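Local coordinates for citryl-CoA lyase (PDB 6HXP) that cleaves citryl-CoA to acetyl-CoA and oxaloacetate, the second half of ATP-dependent citrate cleavage, and belongs to the citrate synthase family, at the interface of chains A and B. Residues are numbered along the deposited sequence; one frame, centred on the assembly and turned at random. Chains: chain A/B, Citryl-CoA lyase.

Contact 1: the interface of chains A and B. Residues chain A 56, 151-152, 155; chain B 25, 28-29.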
loop_
_atom_site.group_PDB
_atom_site.type_symbol
_atom_site.label_atom_id
_atom_site.label_comp_id
_atom_site.label_asym_id
_atom_site.label_seq_id
_atom_site.Cartn_x
_atom_site.Cartn_y
_atom_site.Cartn_z
ATOM N N ALA A 56 28.144 -2.902 -4.057
ATOM C CA ALA A 56 28.435 -2.715 -2.627
ATOM C C ALA A 56 27.370 -1.912 -1.907
ATOM O O ALA A 56 27.002 -2.241 -0.765
ATOM C CB ALA A 56 29.783 -2.039 -2.462
ATOM N N ARG A 151 33.506 0.755 5.597
ATOM C CA ARG A 151 33.645 -0.311 4.615
ATOM C C ARG A 151 33.423 0.230 3.192
ATOM O O ARG A 151 34.204 -0.066 2.275
ATOM C CB ARG A 151 32.653 -1.433 4.923
ATOM C CG ARG A 151 32.670 -2.614 3.946
ATOM C CD ARG A 151 34.016 -3.277 3.931
ATOM N NE ARG A 151 33.972 -4.432 3.045
ATOM C CZ ARG A 151 35.039 -4.941 2.451
ATOM N NH1 ARG A 151 36.246 -4.421 2.676
ATOM N NH2 ARG A 151 34.913 -5.959 1.606
ATOM N N LEU A 152 32.354 1.006 3.020
ATOM C CA LEU A 152 32.028 1.571 1.709
ATOM C C LEU A 152 33.126 2.541 1.218
ATOM O O LEU A 152 33.487 2.516 0.036
ATOM C CB LEU A 152 30.693 2.275 1.740
ATOM C CG LEU A 152 29.493 1.353 1.728
ATOM C CD1 LEU A 152 28.226 2.132 2.083
ATOM C CD2 LEU A 152 29.315 0.684 0.338
ATOM N N ILE A 155 36.302 0.684 0.195
ATOM C CA ILE A 155 36.125 0.124 -1.168
ATOM C C ILE A 155 36.259 1.242 -2.204
ATOM O O ILE A 155 36.994 1.095 -3.197
ATOM C CB ILE A 155 34.771 -0.602 -1.279
ATOM C CG1 ILE A 155 34.755 -1.863 -0.390
ATOM C CG2 ILE A 155 34.497 -1.005 -2.734
ATOM C CD1 ILE A 155 33.324 -2.335 -0.099
ATOM N N LEU B 25 29.187 -6.679 6.745
ATOM C CA LEU B 25 30.327 -5.905 6.286
ATOM C C LEU B 25 31.329 -6.727 5.506
ATOM O O LEU B 25 32.050 -6.154 4.679
ATOM C CB LEU B 25 30.946 -5.121 7.425
ATOM C CG LEU B 25 29.970 -3.937 7.820
ATOM C CD1 LEU B 25 30.603 -3.010 8.645
ATOM C CD2 LEU B 25 29.402 -3.170 6.590
ATOM N N VAL B 28 29.691 -7.033 1.877
ATOM C CA VAL B 28 29.806 -5.781 1.105
ATOM C C VAL B 28 31.182 -5.767 0.436
ATOM O O VAL B 28 32.197 -5.867 1.122
ATOM C CB VAL B 28 29.621 -4.563 2.025
ATOM C CG1 VAL B 28 29.912 -3.238 1.291
ATOM C CG2 VAL B 28 28.189 -4.523 2.611
ATOM N N GLY B 29 31.182 -5.604 -0.893
ATOM C CA GLY B 29 32.396 -5.570 -1.700
ATOM C C GLY B 29 32.880 -6.930 -2.157
ATOM O O GLY B 29 33.811 -7.001 -2.984
#
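A:Arg151 reaches across to the backbone carbonyl of B:Val28 in this patch of the subunit interface, which probably corresponds to the two-fold dimer contact typical of the citrate synthase family. The polar part is a side-on grip of one oxygen by two guanidinium nitrogens. NE of A:Arg151 donates to B:Val28 O over 3.0 Å, from a position tilted 34° out of the carbonyl plane, while NH2 donates to the same O over 2.8 Å and lies in that plane. Both bonds are bent at the hydrogen, and together they restrict rotation of the guanidinium group. The arginine chain leaves its helix with CG anti to the backbone N (chi1 179°), bends at chi2 (61°) and then extends, which lays its aliphatic part past B:Val28, the two side chains pointing in opposite directions.

Apolar packing centres on the methyl CG1 of B:Val28, which meets A:Ile155 CD1 at 3.8 Å, A:Arg151 CG at 3.9 Å and A:Ala56 CB at 3.9 Å; A:Leu152 CD2 adds a looser touch. The side chains of A:Ile155 and B:Val28 run at about a right angle. CD1 of A:Ile155 lies over one face of the A:Arg151 guanidinium, toward its rim, and also packs on B:Gly29 CA at 3.7 Å. Nearer the base of the arginine chain, B:Leu25 CD2 approaches A:Arg151 CB at 4.0 Å.

Contact 2: the interface of chains A and B. Residues chain A 41, 202, 204-205, 208; chain B 84, 219, 223.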
loop_
_atom_site.group_PDB
_atom_site.type_symbol
_atom_site.label_atom_id
_atom_site.label_comp_id
_atom_site.label_asym_id
_atom_site.label_seq_id
_atom_site.Cartn_x
_atom_site.Cartn_y
_atom_site.Cartn_z
ATOM N N LEU A 41 18.251 3.177 -14.052
ATOM C CA LEU A 41 18.106 4.420 -13.282
ATOM C C LEU A 41 18.830 5.600 -13.903
ATOM O O LEU A 41 18.307 6.717 -13.906
ATOM C CB LEU A 41 18.569 4.232 -11.855
ATOM C CG LEU A 41 17.821 3.191 -11.030
ATOM C CD1 LEU A 41 18.417 3.082 -9.643
ATOM C CD2 LEU A 41 16.324 3.509 -10.993
ATOM N N ASP A 202 20.629 12.133 -9.209
ATOM C CA ASP A 202 19.823 13.195 -8.629
ATOM C C ASP A 202 19.456 12.838 -7.187
ATOM O O ASP A 202 19.120 11.680 -6.880
ATOM C CB ASP A 202 18.545 13.329 -9.462
ATOM C CG ASP A 202 17.535 14.379 -9.031
ATOM O OD1 ASP A 202 17.846 15.179 -8.109
ATOM O OD2 ASP A 202 16.456 14.429 -9.628
ATOM N N ARG A 204 16.830 13.402 -5.698
ATOM C CA ARG A 204 15.447 12.940 -5.648
ATOM C C ARG A 204 15.299 11.446 -5.867
ATOM O O ARG A 204 14.231 10.877 -5.632
ATOM C CB ARG A 204 14.568 13.714 -6.616
ATOM C CG ARG A 204 14.519 15.188 -6.255
ATOM C CD ARG A 204 13.814 16.022 -7.311
ATOM N NE ARG A 204 14.636 16.110 -8.492
ATOM C CZ ARG A 204 14.266 16.662 -9.644
ATOM N NH1 ARG A 204 13.086 17.274 -9.749
ATOM N NH2 ARG A 204 15.091 16.652 -10.684
ATOM N N LEU A 205 16.382 10.767 -6.235
ATOM C CA LEU A 205 16.382 9.318 -6.393
ATOM C C LEU A 205 16.914 8.586 -5.125
ATOM O O LEU A 205 16.906 7.360 -5.039
ATOM C CB LEU A 205 17.272 8.976 -7.592
ATOM C CG LEU A 205 17.237 7.596 -8.092
ATOM C CD1 LEU A 205 15.774 7.090 -8.486
ATOM C CD2 LEU A 205 18.097 7.510 -9.376
ATOM N N GLY A 208 15.307 5.584 -3.693
ATOM C CA GLY A 208 15.274 4.465 -4.629
ATOM C C GLY A 208 16.321 3.430 -4.381
ATOM O O GLY A 208 16.066 2.231 -4.514
ATOM N N LEU B 84 8.531 8.869 -3.323
ATOM C CA LEU B 84 8.880 7.767 -4.198
ATOM C C LEU B 84 8.569 6.382 -3.619
ATOM O O LEU B 84 8.095 5.507 -4.353
ATOM C CB LEU B 84 10.342 7.920 -4.595
ATOM C CG LEU B 84 10.853 6.929 -5.622
ATOM C CD1 LEU B 84 11.745 7.600 -6.620
ATOM C CD2 LEU B 84 11.539 5.750 -4.954
ATOM N N VAL B 219 10.929 1.925 -9.517
ATOM C CA VAL B 219 11.616 3.129 -9.057
ATOM C C VAL B 219 11.845 4.077 -10.215
ATOM O O VAL B 219 11.612 5.294 -10.101
ATOM C CB VAL B 219 12.959 2.742 -8.383
ATOM C CG1 VAL B 219 13.817 3.988 -8.159
ATOM C CG2 VAL B 219 12.724 2.024 -7.043
ATOM N N TYR B 223 10.141 7.751 -10.303
ATOM C CA TYR B 223 11.045 8.905 -10.359
ATOM C C TYR B 223 10.728 9.738 -11.620
ATOM O O TYR B 223 10.709 10.967 -11.582
ATOM C CB TYR B 223 12.508 8.423 -10.361
ATOM C CG TYR B 223 13.501 9.531 -10.614
ATOM C CD1 TYR B 223 13.899 10.392 -9.594
ATOM C CD2 TYR B 223 14.003 9.754 -11.884
ATOM C CE1 TYR B 223 14.815 11.424 -9.844
ATOM C CE2 TYR B 223 14.814 10.851 -12.157
ATOM C CZ TYR B 223 15.245 11.655 -11.127
ATOM O OH TYR B 223 16.089 12.698 -11.469
#
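B:Tyr223 and A:Asp202 face each other with near-identical first torsions: CG stands opposite the backbone N in both (chi1 172° and 179°), which carries the phenol and the carboxylate toward one another. The hydroxyl OH of B:Tyr223 donates to OD2 of A:Asp202 over 2.6 Å, using the anti lone pair of that oxygen. OD2 lies at the ring edge and in the ring plane, while the carboxylate is turned 79° against the ring. The syn side of OD2 is taken by A:Arg204 from its own chain: NE bonds to OD2 at 2.7 Å in a salt bridge, and NH2 of the same arginine comes to OD2 at 2.8 Å. OD1 of A:Asp202 is met from above the carboxylate plane by A:Arg204 N, in a nearly straight bond of 3.2 Å, which ties the aspartate to the following turn. With three donors on OD2 and the backbone N on OD1, rotation of the carboxylate is restricted, and its negative charge is probably stabilised.

Beside this polar cluster, A:Leu205 crosses B:Tyr223 and B:Val219 at about right angles. Its CD1 meets B:Val219 CG1 at 3.7 Å and packs against the ring. The same valine methyl touches A:Leu41 CD2 and A:Gly208 CA, each at 3.8 Å; B:Leu84 CD2 also rests on the glycine. The site joins A:Asp202, 3-10 turn 203-205, the start of helix 206-228 and helix 33-42 of chain A to the later part of helix 206-228 and the first turn of helix 84-93 in chain B.

Contact 3: the interface of chains A and B. Residues chain A 62-63, 216-217; chain B 9-10, 19, 40.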
loop_
_atom_site.group_PDB
_atom_site.type_symbol
_atom_site.label_atom_id
_atom_site.label_comp_id
_atom_site.label_asym_id
_atom_site.label_seq_id
_atom_site.Cartn_x
_atom_site.Cartn_y
_atom_site.Cartn_z
ATOM N N ILE A 62 20.805 -4.583 2.501
ATOM C CA ILE A 62 19.893 -5.660 2.115
ATOM C C ILE A 62 18.887 -6.047 3.186
ATOM O O ILE A 62 17.745 -6.402 2.853
ATOM C CB ILE A 62 20.673 -6.860 1.573
ATOM C CG1 ILE A 62 19.714 -7.769 0.808
ATOM C CG2 ILE A 62 21.439 -7.617 2.654
ATOM C CD1 ILE A 62 20.417 -8.764 -0.057
ATOM N N ASP A 63 19.265 -5.939 4.466
ATOM C CA ASP A 63 18.302 -6.206 5.537
ATOM C C ASP A 63 18.815 -5.611 6.834
ATOM O O ASP A 63 20.011 -5.404 7.001
ATOM C CB ASP A 63 18.021 -7.721 5.750
ATOM C CG ASP A 63 16.730 -7.963 6.518
ATOM O OD1 ASP A 63 15.671 -7.456 6.084
ATOM O OD2 ASP A 63 16.797 -8.587 7.628
ATOM N N PRO A 216 14.773 -7.223 -1.079
ATOM C CA PRO A 216 15.056 -8.640 -0.851
ATOM C C PRO A 216 14.888 -9.036 0.619
ATOM O O PRO A 216 14.382 -10.109 0.889
ATOM C CB PRO A 216 16.480 -8.815 -1.331
ATOM C CG PRO A 216 16.655 -7.721 -2.383
ATOM C CD PRO A 216 15.877 -6.559 -1.797
ATOM N N GLY A 217 15.314 -8.194 1.538
ATOM C CA GLY A 217 15.112 -8.461 2.957
ATOM C C GLY A 217 13.626 -8.512 3.295
ATOM O O GLY A 217 13.177 -9.405 4.031
ATOM N N ILE B 9 16.530 -14.910 9.840
ATOM C CA ILE B 9 17.126 -14.215 8.736
ATOM C C ILE B 9 18.336 -13.417 9.107
ATOM O O ILE B 9 19.410 -13.575 8.491
ATOM C CB ILE B 9 16.077 -13.298 8.040
ATOM C CG1 ILE B 9 14.853 -14.069 7.588
ATOM C CG2 ILE B 9 16.718 -12.564 6.819
ATOM C CD1 ILE B 9 13.671 -13.176 7.269
ATOM N N THR B 10 18.185 -12.535 10.057
ATOM C CA THR B 10 19.210 -11.564 10.436
ATOM C C THR B 10 19.263 -11.413 11.948
ATOM O O THR B 10 18.242 -11.523 12.609
ATOM C CB THR B 10 18.832 -10.201 9.794
ATOM O OG1 THR B 10 18.838 -10.299 8.371
ATOM C CG2 THR B 10 19.714 -9.026 10.225
ATOM N N ILE B 19 23.746 -11.455 8.290
ATOM C CA ILE B 19 22.739 -11.944 7.363
ATOM C C ILE B 19 22.940 -13.453 7.228
ATOM O O ILE B 19 23.965 -13.852 6.670
ATOM C CB ILE B 19 22.885 -11.282 5.968
ATOM C CG1 ILE B 19 22.820 -9.750 6.042
ATOM C CG2 ILE B 19 21.831 -11.841 4.992
ATOM C CD1 ILE B 19 21.572 -9.157 6.458
ATOM N N ILE B 40 20.197 -14.346 1.137
ATOM C CA ILE B 40 19.191 -13.995 2.114
ATOM C C ILE B 40 17.943 -14.828 1.943
ATOM O O ILE B 40 17.273 -15.139 2.924
ATOM C CB ILE B 40 18.916 -12.501 2.159
ATOM C CG1 ILE B 40 18.229 -12.162 3.535
ATOM C CG2 ILE B 40 18.123 -11.999 0.964
ATOM C CD1 ILE B 40 18.206 -10.670 3.767
#
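A:Asp63, whose backbone is fully extended (phi/psi -162°/158°), follows A:Ile62, a loop residue with helix-like backbone angles, and faces the strand-like backbone of B:Thr10. The threonine hydroxyl bonds across the interface: OG1 of B:Thr10 donates to the carboxylate oxygen OD2 of A:Asp63 over 2.8 Å, on the anti lone pair, away from the other oxygen. The aspartate places CG opposite its backbone N (chi1 -162°), which helps direct OD2 toward the threonine while its CB turns to apolar neighbours.

Two isoleucine methyls of chain B converge on that CB from neighbouring directions. CD1 of B:Ile40 meets A:Asp63 CB at 3.6 Å, with the side chains crossing at about a right angle, and CD1 of B:Ile19 reaches the same A:Asp63 CB at 3.9 Å. With CG1 opposite the backbone N and chi2 also extended, the B:Ile40 chain reaches away from its helix and CD1 arrives at A:Gly217 CA too, at 3.9 Å; the absence of a side chain at A:Gly217 probably lets this methyl approach the helix backbone. The other branch, CG2 of B:Ile40, packs on A:Ile62 CD1 at 4.1 Å as the two isoleucines slide past each other in opposite directions.

The acidic group therefore borders an apolar patch. In the fold, the stretch after helix 48-60 and the middle of helix 206-228 of chain A meet strands 10-13 and 16-19 and helix 33-42 of chain B.

Measured between the centres of their C-alpha atoms, contact 1 lies about 16 Å from contact 3 and about 22 Å from contact 2, with contacts 2 and 3 also about 22 Å apart. Helix 206-228 serves both contact 2, from both chains, and contact 3; helix 33-42 likewise contributes to both, from opposite chains. Contacts 1 and 3 are joined through helix 48-60 and the residues that follow it in chain A. The three belong to one interface, whose two-fold repeats each with the chains exchanged, and together they probably help fasten the dimer within the four-copy assembly.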